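Local coordinates for protein MDM10 isoform 1 (Saccharomyces cerevisiae, PDB 7BTX) that serves in the complex tethering the endoplasmic reticulum to mitochondria and takes part in late assembly of the outer-membrane TOM translocase, at residues 52-60 with 69-77; 203-214 with 231-242. All blocks are in the same frame, centred on the assembly; numbering follows the deposited sequence.

Contact 1 of 2, residues 52-60 with 69-77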
loop_
_atom_site.group_PDB
_atom_site.type_symbol
_atom_site.label_atom_id
_atom_site.label_comp_id
_atom_site.label_asym_id
_atom_site.label_seq_id
_atom_site.Cartn_x
_atom_site.Cartn_y
_atom_site.Cartn_z
ATOM N N THR D 52 -29.535 2.899 11.755
ATOM C CA THR D 52 -30.647 2.449 12.579
ATOM C C THR D 52 -30.973 3.688 13.409
ATOM O O THR D 52 -30.280 4.698 13.243
ATOM C CB THR D 52 -30.194 1.240 13.406
ATOM O OG1 THR D 52 -29.319 0.448 12.600
ATOM C CG2 THR D 52 -31.327 0.316 13.788
ATOM N N PRO D 53 -32.027 3.718 14.246
ATOM C CA PRO D 53 -32.134 4.817 15.216
ATOM C C PRO D 53 -30.984 4.938 16.204
ATOM O O PRO D 53 -30.711 6.035 16.695
ATOM C CB PRO D 53 -33.440 4.486 15.938
ATOM C CG PRO D 53 -34.275 3.956 14.873
ATOM C CD PRO D 53 -33.372 3.197 13.942
ATOM N N ASN D 54 -30.301 3.835 16.503
ATOM C CA ASN D 54 -29.246 3.830 17.506
ATOM C C ASN D 54 -27.884 3.502 16.915
ATOM O O ASN D 54 -27.013 3.010 17.629
ATOM C CB ASN D 54 -29.583 2.842 18.620
ATOM C CG ASN D 54 -30.759 3.287 19.449
ATOM O OD1 ASN D 54 -30.874 4.455 19.803
ATOM N ND2 ASN D 54 -31.645 2.358 19.760
ATOM N N THR D 55 -27.675 3.770 15.632
ATOM C CA THR D 55 -26.465 3.334 14.951
ATOM C C THR D 55 -26.051 4.389 13.938
ATOM O O THR D 55 -26.897 4.917 13.215
ATOM C CB THR D 55 -26.694 1.976 14.276
ATOM O OG1 THR D 55 -26.969 0.988 15.272
ATOM C CG2 THR D 55 -25.504 1.528 13.520
ATOM N N PHE D 56 -24.760 4.710 13.909
ATOM C CA PHE D 56 -24.199 5.721 13.030
ATOM C C PHE D 56 -23.092 5.103 12.196
ATOM O O PHE D 56 -22.330 4.267 12.684
ATOM C CB PHE D 56 -23.623 6.913 13.811
ATOM C CG PHE D 56 -24.560 7.491 14.822
ATOM C CD1 PHE D 56 -25.382 8.550 14.491
ATOM C CD2 PHE D 56 -24.605 6.993 16.116
ATOM C CE1 PHE D 56 -26.247 9.082 15.422
ATOM C CE2 PHE D 56 -25.472 7.514 17.038
ATOM C CZ PHE D 56 -26.289 8.561 16.696
ATOM N N ASN D 57 -22.998 5.533 10.948
ATOM C CA ASN D 57 -21.931 5.137 10.049
ATOM C C ASN D 57 -21.073 6.330 9.678
ATOM O O ASN D 57 -21.587 7.410 9.393
ATOM C CB ASN D 57 -22.486 4.494 8.785
ATOM C CG ASN D 57 -22.619 3.012 8.912
ATOM O OD1 ASN D 57 -21.661 2.332 9.253
ATOM N ND2 ASN D 57 -23.807 2.501 8.681
ATOM N N SER D 58 -19.766 6.117 9.685
ATOM C CA SER D 58 -18.791 7.093 9.239
ATOM C C SER D 58 -17.945 6.479 8.138
ATOM O O SER D 58 -17.849 5.260 8.014
ATOM C CB SER D 58 -17.901 7.548 10.396
ATOM O OG SER D 58 -16.900 8.446 9.956
ATOM N N LEU D 59 -17.351 7.342 7.322
ATOM C CA LEU D 59 -16.425 6.919 6.280
ATOM C C LEU D 59 -15.505 8.076 5.966
ATOM O O LEU D 59 -15.971 9.199 5.786
ATOM C CB LEU D 59 -17.162 6.482 5.017
ATOM C CG LEU D 59 -16.403 5.950 3.804
ATOM C CD1 LEU D 59 -17.242 4.927 3.213
ATOM C CD2 LEU D 59 -16.161 7.000 2.743
ATOM N N ASP D 60 -14.213 7.800 5.871
ATOM C CA ASP D 60 -13.262 8.821 5.481
ATOM C C ASP D 60 -12.202 8.225 4.576
ATOM O O ASP D 60 -11.856 7.049 4.682
ATOM C CB ASP D 60 -12.598 9.475 6.693
ATOM C CG ASP D 60 -12.140 8.471 7.716
ATOM O OD1 ASP D 60 -12.612 7.324 7.661
ATOM O OD2 ASP D 60 -11.299 8.819 8.570
ATOM N N GLY D 69 -13.629 3.561 7.811
ATOM C CA GLY D 69 -15.010 3.679 8.228
ATOM C C GLY D 69 -15.171 3.223 9.656
ATOM O O GLY D 69 -14.237 2.718 10.281
ATOM N N SER D 70 -16.384 3.407 10.162
ATOM C CA SER D 70 -16.691 3.066 11.540
ATOM C C SER D 70 -18.187 2.848 11.690
ATOM O O SER D 70 -18.988 3.489 11.013
ATOM C CB SER D 70 -16.219 4.157 12.501
ATOM O OG SER D 70 -17.181 5.183 12.610
ATOM N N LEU D 71 -18.549 1.931 12.582
ATOM C CA LEU D 71 -19.935 1.682 12.957
ATOM C C LEU D 71 -20.080 1.987 14.434
ATOM O O LEU D 71 -19.496 1.295 15.269
ATOM C CB LEU D 71 -20.342 0.237 12.681
ATOM C CG LEU D 71 -21.800 -0.180 12.821
ATOM C CD1 LEU D 71 -22.583 0.355 11.684
ATOM C CD2 LEU D 71 -21.887 -1.679 12.831
ATOM N N SER D 72 -20.859 3.006 14.756
ATOM C CA SER D 72 -21.075 3.413 16.131
ATOM C C SER D 72 -22.426 2.913 16.609
ATOM O O SER D 72 -23.372 2.806 15.835
ATOM C CB SER D 72 -21.014 4.931 16.268
ATOM O OG SER D 72 -19.747 5.420 15.881
ATOM N N TYR D 73 -22.502 2.586 17.891
ATOM C CA TYR D 73 -23.766 2.322 18.562
ATOM C C TYR D 73 -23.887 3.349 19.671
ATOM O O TYR D 73 -22.901 3.635 20.349
ATOM C CB TYR D 73 -23.817 0.899 19.124
ATOM C CG TYR D 73 -25.070 0.607 19.907
ATOM C CD1 TYR D 73 -26.259 0.341 19.260
ATOM C CD2 TYR D 73 -25.065 0.602 21.294
ATOM C CE1 TYR D 73 -27.405 0.087 19.962
ATOM C CE2 TYR D 73 -26.212 0.350 22.004
ATOM C CZ TYR D 73 -27.378 0.092 21.331
ATOM O OH TYR D 73 -28.532 -0.167 22.025
ATOM N N LEU D 74 -25.071 3.919 19.849
ATOM C CA LEU D 74 -25.279 4.924 20.885
ATOM C C LEU D 74 -26.721 4.871 21.359
ATOM O O LEU D 74 -27.640 5.215 20.611
ATOM C CB LEU D 74 -24.922 6.321 20.381
ATOM C CG LEU D 74 -25.345 7.506 21.246
ATOM C CD1 LEU D 74 -24.545 7.548 22.519
ATOM C CD2 LEU D 74 -25.173 8.787 20.482
ATOM N N TYR D 75 -26.916 4.445 22.600
ATOM C CA TYR D 75 -28.217 4.440 23.249
ATOM C C TYR D 75 -28.080 5.180 24.568
ATOM O O TYR D 75 -27.079 5.014 25.268
ATOM C CB TYR D 75 -28.708 3.011 23.474
ATOM C CG TYR D 75 -29.867 2.920 24.427
ATOM C CD1 TYR D 75 -31.110 3.428 24.085
ATOM C CD2 TYR D 75 -29.718 2.337 25.674
ATOM C CE1 TYR D 75 -32.171 3.358 24.955
ATOM C CE2 TYR D 75 -30.775 2.262 26.553
ATOM C CZ TYR D 75 -31.998 2.773 26.187
ATOM O OH TYR D 75 -33.055 2.698 27.061
ATOM N N SER D 76 -29.069 5.999 24.907
ATOM C CA SER D 76 -29.046 6.743 26.154
ATOM C C SER D 76 -30.454 6.983 26.682
ATOM O O SER D 76 -31.403 7.154 25.915
ATOM C CB SER D 76 -28.346 8.075 25.976
ATOM O OG SER D 76 -29.204 8.994 25.334
ATOM N N ASP D 77 -30.572 7.006 28.012
ATOM C CA ASP D 77 -31.844 7.319 28.654
ATOM C C ASP D 77 -32.172 8.801 28.573
ATOM O O ASP D 77 -33.350 9.171 28.605
ATOM C CB ASP D 77 -31.826 6.896 30.123
ATOM C CG ASP D 77 -31.574 5.421 30.304
ATOM O OD1 ASP D 77 -31.241 4.748 29.310
ATOM O OD2 ASP D 77 -31.703 4.935 31.445
#

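Contact 2 of 2, residues 203-214 with 231-242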
loop_
_atom_site.group_PDB
_atom_site.type_symbol
_atom_site.label_atom_id
_atom_site.label_comp_id
_atom_site.label_asym_id
_atom_site.label_seq_id
_atom_site.Cartn_x
_atom_site.Cartn_y
_atom_site.Cartn_z
ATOM N N ASP D 203 -0.927 1.043 33.361
ATOM C CA ASP D 203 0.047 0.293 34.137
ATOM C C ASP D 203 -0.699 -0.539 35.166
ATOM O O ASP D 203 -0.822 -1.760 35.029
ATOM C CB ASP D 203 1.021 1.249 34.829
ATOM C CG ASP D 203 2.190 1.631 33.949
ATOM O OD1 ASP D 203 2.277 1.125 32.810
ATOM O OD2 ASP D 203 3.026 2.443 34.399
ATOM N N LEU D 204 -1.202 0.136 36.203
ATOM C CA LEU D 204 -2.402 -0.244 36.937
ATOM C C LEU D 204 -3.085 1.010 37.452
ATOM O O LEU D 204 -3.671 0.993 38.539
ATOM C CB LEU D 204 -2.107 -1.207 38.085
ATOM C CG LEU D 204 -2.370 -2.691 37.815
ATOM C CD1 LEU D 204 -2.329 -3.482 39.108
ATOM C CD2 LEU D 204 -3.690 -2.904 37.103
ATOM N N LEU D 205 -3.002 2.092 36.677
ATOM C CA LEU D 205 -3.003 3.476 37.141
ATOM C C LEU D 205 -4.245 3.858 37.927
ATOM O O LEU D 205 -5.343 3.937 37.375
ATOM C CB LEU D 205 -2.858 4.390 35.925
ATOM C CG LEU D 205 -2.824 5.899 36.129
ATOM C CD1 LEU D 205 -1.487 6.325 36.690
ATOM C CD2 LEU D 205 -3.098 6.596 34.821
ATOM N N CYS D 206 -4.059 4.098 39.217
ATOM C CA CYS D 206 -5.072 4.690 40.072
ATOM C C CYS D 206 -4.816 6.185 40.166
ATOM O O CYS D 206 -3.695 6.654 39.976
ATOM C CB CYS D 206 -5.060 4.058 41.467
ATOM S SG CYS D 206 -6.373 4.650 42.559
ATOM N N GLY D 207 -5.866 6.941 40.456
ATOM C CA GLY D 207 -5.696 8.376 40.438
ATOM C C GLY D 207 -6.782 9.082 41.211
ATOM O O GLY D 207 -7.694 8.461 41.757
ATOM N N TYR D 208 -6.669 10.403 41.243
ATOM C CA TYR D 208 -7.577 11.237 42.011
ATOM C C TYR D 208 -7.499 12.649 41.458
ATOM O O TYR D 208 -6.423 13.107 41.091
ATOM C CB TYR D 208 -7.220 11.220 43.501
ATOM C CG TYR D 208 -8.093 12.097 44.360
ATOM C CD1 TYR D 208 -9.423 11.792 44.563
ATOM C CD2 TYR D 208 -7.583 13.229 44.974
ATOM C CE1 TYR D 208 -10.226 12.589 45.345
ATOM C CE2 TYR D 208 -8.381 14.033 45.759
ATOM C CZ TYR D 208 -9.701 13.703 45.938
ATOM O OH TYR D 208 -10.508 14.490 46.716
ATOM N N ARG D 209 -8.642 13.318 41.377
ATOM C CA ARG D 209 -8.693 14.716 40.986
ATOM C C ARG D 209 -9.603 15.438 41.955
ATOM O O ARG D 209 -10.475 14.824 42.566
ATOM C CB ARG D 209 -9.232 14.929 39.569
ATOM C CG ARG D 209 -8.399 14.390 38.437
ATOM C CD ARG D 209 -9.053 14.792 37.130
ATOM N NE ARG D 209 -8.749 13.880 36.037
ATOM C CZ ARG D 209 -9.621 13.537 35.097
ATOM N NH1 ARG D 209 -9.268 12.701 34.133
ATOM N NH2 ARG D 209 -10.850 14.024 35.129
ATOM N N VAL D 210 -9.405 16.743 42.079
ATOM C CA VAL D 210 -10.271 17.583 42.895
ATOM C C VAL D 210 -10.162 18.995 42.346
ATOM O O VAL D 210 -9.119 19.380 41.815
ATOM C CB VAL D 210 -9.907 17.488 44.395
ATOM C CG1 VAL D 210 -8.501 17.984 44.674
ATOM C CG2 VAL D 210 -10.932 18.199 45.275
ATOM N N LEU D 211 -11.252 19.747 42.383
ATOM C CA LEU D 211 -11.257 21.136 41.956
ATOM C C LEU D 211 -12.147 21.912 42.910
ATOM O O LEU D 211 -13.370 21.925 42.752
ATOM C CB LEU D 211 -11.732 21.259 40.510
ATOM C CG LEU D 211 -11.611 22.601 39.786
ATOM C CD1 LEU D 211 -11.237 22.358 38.353
ATOM C CD2 LEU D 211 -12.913 23.372 39.817
ATOM N N HIS D 212 -11.536 22.546 43.901
ATOM C CA HIS D 212 -12.270 23.230 44.958
ATOM C C HIS D 212 -12.526 24.663 44.516
ATOM O O HIS D 212 -11.641 25.513 44.557
ATOM C CB HIS D 212 -11.508 23.177 46.273
ATOM C CG HIS D 212 -12.328 23.579 47.456
ATOM N ND1 HIS D 212 -12.702 22.688 48.436
ATOM C CD2 HIS D 212 -12.846 24.775 47.818
ATOM C CE1 HIS D 212 -13.418 23.317 49.350
ATOM N NE2 HIS D 212 -13.519 24.586 48.999
ATOM N N ASN D 213 -13.755 24.928 44.103
ATOM C CA ASN D 213 -14.150 26.280 43.755
ATOM C C ASN D 213 -14.334 27.121 45.015
ATOM O O ASN D 213 -14.898 26.670 46.014
ATOM C CB ASN D 213 -15.442 26.246 42.944
ATOM C CG ASN D 213 -15.748 27.564 42.277
ATOM O OD1 ASN D 213 -14.917 28.466 42.248
ATOM N ND2 ASN D 213 -16.950 27.683 41.728
ATOM N N PHE D 214 -13.836 28.352 44.965
ATOM C CA PHE D 214 -14.042 29.352 46.006
ATOM C C PHE D 214 -14.944 30.457 45.463
ATOM O O PHE D 214 -15.438 30.379 44.335
ATOM C CB PHE D 214 -12.714 29.945 46.489
ATOM C CG PHE D 214 -11.768 28.943 47.083
ATOM C CD1 PHE D 214 -11.957 28.470 48.367
ATOM C CD2 PHE D 214 -10.667 28.505 46.370
ATOM C CE1 PHE D 214 -11.073 27.558 48.921
ATOM C CE2 PHE D 214 -9.782 27.595 46.916
ATOM C CZ PHE D 214 -9.985 27.121 48.191
ATOM N N LEU D 231 -12.190 32.255 41.939
ATOM C CA LEU D 231 -10.876 31.642 42.046
ATOM C C LEU D 231 -11.022 30.164 42.371
ATOM O O LEU D 231 -11.296 29.805 43.516
ATOM C CB LEU D 231 -10.035 32.356 43.108
ATOM C CG LEU D 231 -8.536 32.059 43.239
ATOM C CD1 LEU D 231 -7.826 33.324 43.664
ATOM C CD2 LEU D 231 -8.227 30.963 44.248
ATOM N N SER D 232 -10.847 29.302 41.380
ATOM C CA SER D 232 -10.819 27.875 41.640
ATOM C C SER D 232 -9.424 27.435 42.063
ATOM O O SER D 232 -8.477 28.221 42.086
ATOM C CB SER D 232 -11.260 27.103 40.408
ATOM O OG SER D 232 -10.801 25.774 40.490
ATOM N N LEU D 233 -9.302 26.151 42.397
ATOM C CA LEU D 233 -8.028 25.567 42.796
ATOM C C LEU D 233 -8.113 24.057 42.637
ATOM O O LEU D 233 -8.999 23.423 43.211
ATOM C CB LEU D 233 -7.680 25.936 44.241
ATOM C CG LEU D 233 -6.238 25.815 44.752
ATOM C CD1 LEU D 233 -6.041 26.813 45.876
ATOM C CD2 LEU D 233 -5.835 24.422 45.221
ATOM N N GLY D 234 -7.196 23.466 41.887
ATOM C CA GLY D 234 -7.286 22.049 41.620
ATOM C C GLY D 234 -6.014 21.279 41.882
ATOM O O GLY D 234 -4.947 21.871 42.044
ATOM N N ALA D 235 -6.117 19.958 41.936
ATOM C CA ALA D 235 -4.958 19.097 42.089
ATOM C C ALA D 235 -5.241 17.750 41.433
ATOM O O ALA D 235 -6.387 17.412 41.139
ATOM C CB ALA D 235 -4.605 18.946 43.563
ATOM N N GLU D 236 -4.200 16.960 41.196
ATOM C CA GLU D 236 -4.379 15.604 40.703
ATOM C C GLU D 236 -3.228 14.757 41.215
ATOM O O GLU D 236 -2.155 15.284 41.501
ATOM C CB GLU D 236 -4.469 15.555 39.176
ATOM C CG GLU D 236 -3.157 15.632 38.452
ATOM C CD GLU D 236 -3.325 15.823 36.963
ATOM O OE1 GLU D 236 -4.476 15.966 36.506
ATOM O OE2 GLU D 236 -2.302 15.821 36.247
ATOM N N PHE D 237 -3.472 13.459 41.394
ATOM C CA PHE D 237 -2.512 12.570 42.054
ATOM C C PHE D 237 -2.581 11.195 41.399
ATOM O O PHE D 237 -3.442 10.388 41.747
ATOM C CB PHE D 237 -2.791 12.463 43.550
ATOM C CG PHE D 237 -2.779 13.775 44.276
ATOM C CD1 PHE D 237 -1.585 14.355 44.665
ATOM C CD2 PHE D 237 -3.962 14.433 44.556
ATOM C CE1 PHE D 237 -1.574 15.565 45.324
ATOM C CE2 PHE D 237 -3.958 15.642 45.214
ATOM C CZ PHE D 237 -2.764 16.209 45.599
ATOM N N TRP D 238 -1.665 10.917 40.482
ATOM C CA TRP D 238 -1.636 9.631 39.807
ATOM C C TRP D 238 -0.556 8.743 40.409
ATOM O O TRP D 238 0.449 9.225 40.930
ATOM C CB TRP D 238 -1.398 9.826 38.313
ATOM C CG TRP D 238 -2.355 10.768 37.719
ATOM C CD1 TRP D 238 -2.163 12.089 37.498
ATOM C CD2 TRP D 238 -3.680 10.472 37.285
ATOM N NE1 TRP D 238 -3.283 12.639 36.940
ATOM C CE2 TRP D 238 -4.234 11.665 36.805
ATOM C CE3 TRP D 238 -4.449 9.310 37.249
ATOM C CZ2 TRP D 238 -5.519 11.733 36.297
ATOM C CZ3 TRP D 238 -5.725 9.381 36.764
ATOM C CH2 TRP D 238 -6.245 10.582 36.283
ATOM N N LEU D 239 -0.754 7.425 40.328
ATOM C CA LEU D 239 0.267 6.480 40.763
ATOM C C LEU D 239 0.083 5.145 40.054
ATOM O O LEU D 239 -0.807 4.371 40.409
ATOM C CB LEU D 239 0.218 6.298 42.287
ATOM C CG LEU D 239 1.440 5.739 43.025
ATOM C CD1 LEU D 239 1.499 6.353 44.405
ATOM C CD2 LEU D 239 1.431 4.228 43.143
ATOM N N GLY D 240 0.921 4.856 39.065
ATOM C CA GLY D 240 0.830 3.594 38.355
ATOM C C GLY D 240 1.402 2.440 39.150
ATOM O O GLY D 240 2.612 2.366 39.352
ATOM N N LEU D 241 0.546 1.512 39.571
ATOM C CA LEU D 241 0.888 0.557 40.619
ATOM C C LEU D 241 1.809 -0.589 40.207
ATOM O O LEU D 241 2.099 -1.455 41.036
ATOM C CB LEU D 241 -0.391 -0.031 41.210
ATOM C CG LEU D 241 -1.202 0.917 42.086
ATOM C CD1 LEU D 241 -2.636 0.446 42.192
ATOM C CD2 LEU D 241 -0.575 1.022 43.458
ATOM N N VAL D 242 2.277 -0.640 38.958
ATOM C CA VAL D 242 3.257 -1.637 38.544
ATOM C C VAL D 242 4.610 -1.003 38.239
ATOM O O VAL D 242 5.641 -1.681 38.254
ATOM C CB VAL D 242 2.755 -2.481 37.346
ATOM C CG1 VAL D 242 1.363 -3.018 37.615
ATOM C CG2 VAL D 242 2.813 -1.715 36.040
#

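Contact 1 of 2, residues 52-60 with 69-77
Phe56 O accepts the shortest polar bond of the pair, from Ser72 N at 2.8 Å, with the donor in the carbonyl plane and a nearly straight N-H...O angle of 172°. The CA of Leu71 makes a further CH...O contact to the same oxygen. The return bond, Phe56 N to Ser72 O, is 3.0 Å long. Two bonds between Ser58 and Ser70 and one from Leu74 N to Asn54 O, 3.1 Å, complete the backbone hydrogen bonds. Strand axes 168° apart show an antiparallel pair, and the short link between strands 55-62 and 68-76 makes it a beta hairpin, here in a mitochondrial beta-barrel protein.

On the side bearing Phe56, Ser58, Ser70 and Ser72, the ring of Phe56 reaches diagonally along the sheet. Its CE2 meets Leu74 CB at 3.6 Å, the methylene lying in plane at the ring edge. Farther along this side, toward Gly69, Ser70 OG packs against Ser58 CB at 3.3 Å. Ser72 OG instead bonds to Arg145.

On the side bearing Thr55, Asn57, Leu71 and Tyr73, the methyl CD1 of Leu71 does most of the touching: Thr55 CG2 lies 3.6 Å from it, and Asn57 OD1, weakly hydrogen-bonded to Tyr148 OH, is also close. Thr55 sends CG2 there because this methyl is anti to the backbone N, chi1 of OG1 being -64°. Its OG1 faces the edge of the Tyr73 ring, the two side chains crossing at about a right angle.

Backbone bonds of Leu59 to Ile47 join the pair to strand 44-48, and those of Leu71 to Met146 and Tyr73 to Gly144 join it to strand 140-147. A chain of another protein packs on Thr52, Asn57, Leu59 and Leu71.

Contact 2 of 2, residues 203-214 with 231-242
Trp238 and Phe214 are the flat groups most engaged across this antiparallel strand pair, part of the wall of a mitochondrial beta-barrel protein; the axes of 209-211 and 234-240 are 176° apart. At the edge of the indole, near its plane, Arg209 NE lies 3.9 Å from Trp238 CZ2; the guanidinium and ring planes are 63° apart, which excludes a parallel stack. Trp238 CE3 comes within 3.5 Å of Gly207 CA, a glycine with no side chain between them. Phe214 has His212 CD2 over one face, offset toward the rim, while Leu231 O sits in plane at its edge, 3.2 Å from Phe214 CD2. Tyr208 and Phe237 lie side by side and meet through their CD2 atoms at 3.8 Å, an edge contact for both rings.

Arg209 and Glu236 run alongside each other without their charged atoms touching; the guanidinium is instead salt-bridged to Glu196, and the backbone of Arg209 bonds to Glu196 as well. Backbone bonds follow the pair almost throughout, from Leu239 N to Cys206 O at 3.1 Å to Phe214 N and Leu231 O, although the reverse bond from Cys206 N to Leu239 O is weak. With CG anti to the backbone N (chi1 -171°), Leu211 carries its branch toward Ser232, whose OG packs 3.3 Å from Leu211 CD2.

How the contacts relate
From the N terminus the chain first reaches contact 1, where strands 55-62 and 68-76 close a short hairpin loop. After residues 88-135, which are not modelled, it runs through strands 140-147, 152-162, 165-174, 179-189 and 194-199, each antiparallel to the one before, and arrives at contact 2, which closes a longer excursion whose residues 216-227 are not modelled. The two contacts follow in series, neither nested nor crossing. The centres of contact 1 and contact 2 are 33 Å apart, without touch. Contact 1 belongs to the sheet ending at strand 194-199; the backbone bond between Arg209 and Glu196 connects that strand with contact 2, whose strand 230-240 is followed by strand 245-258 and the rest of the second sheet.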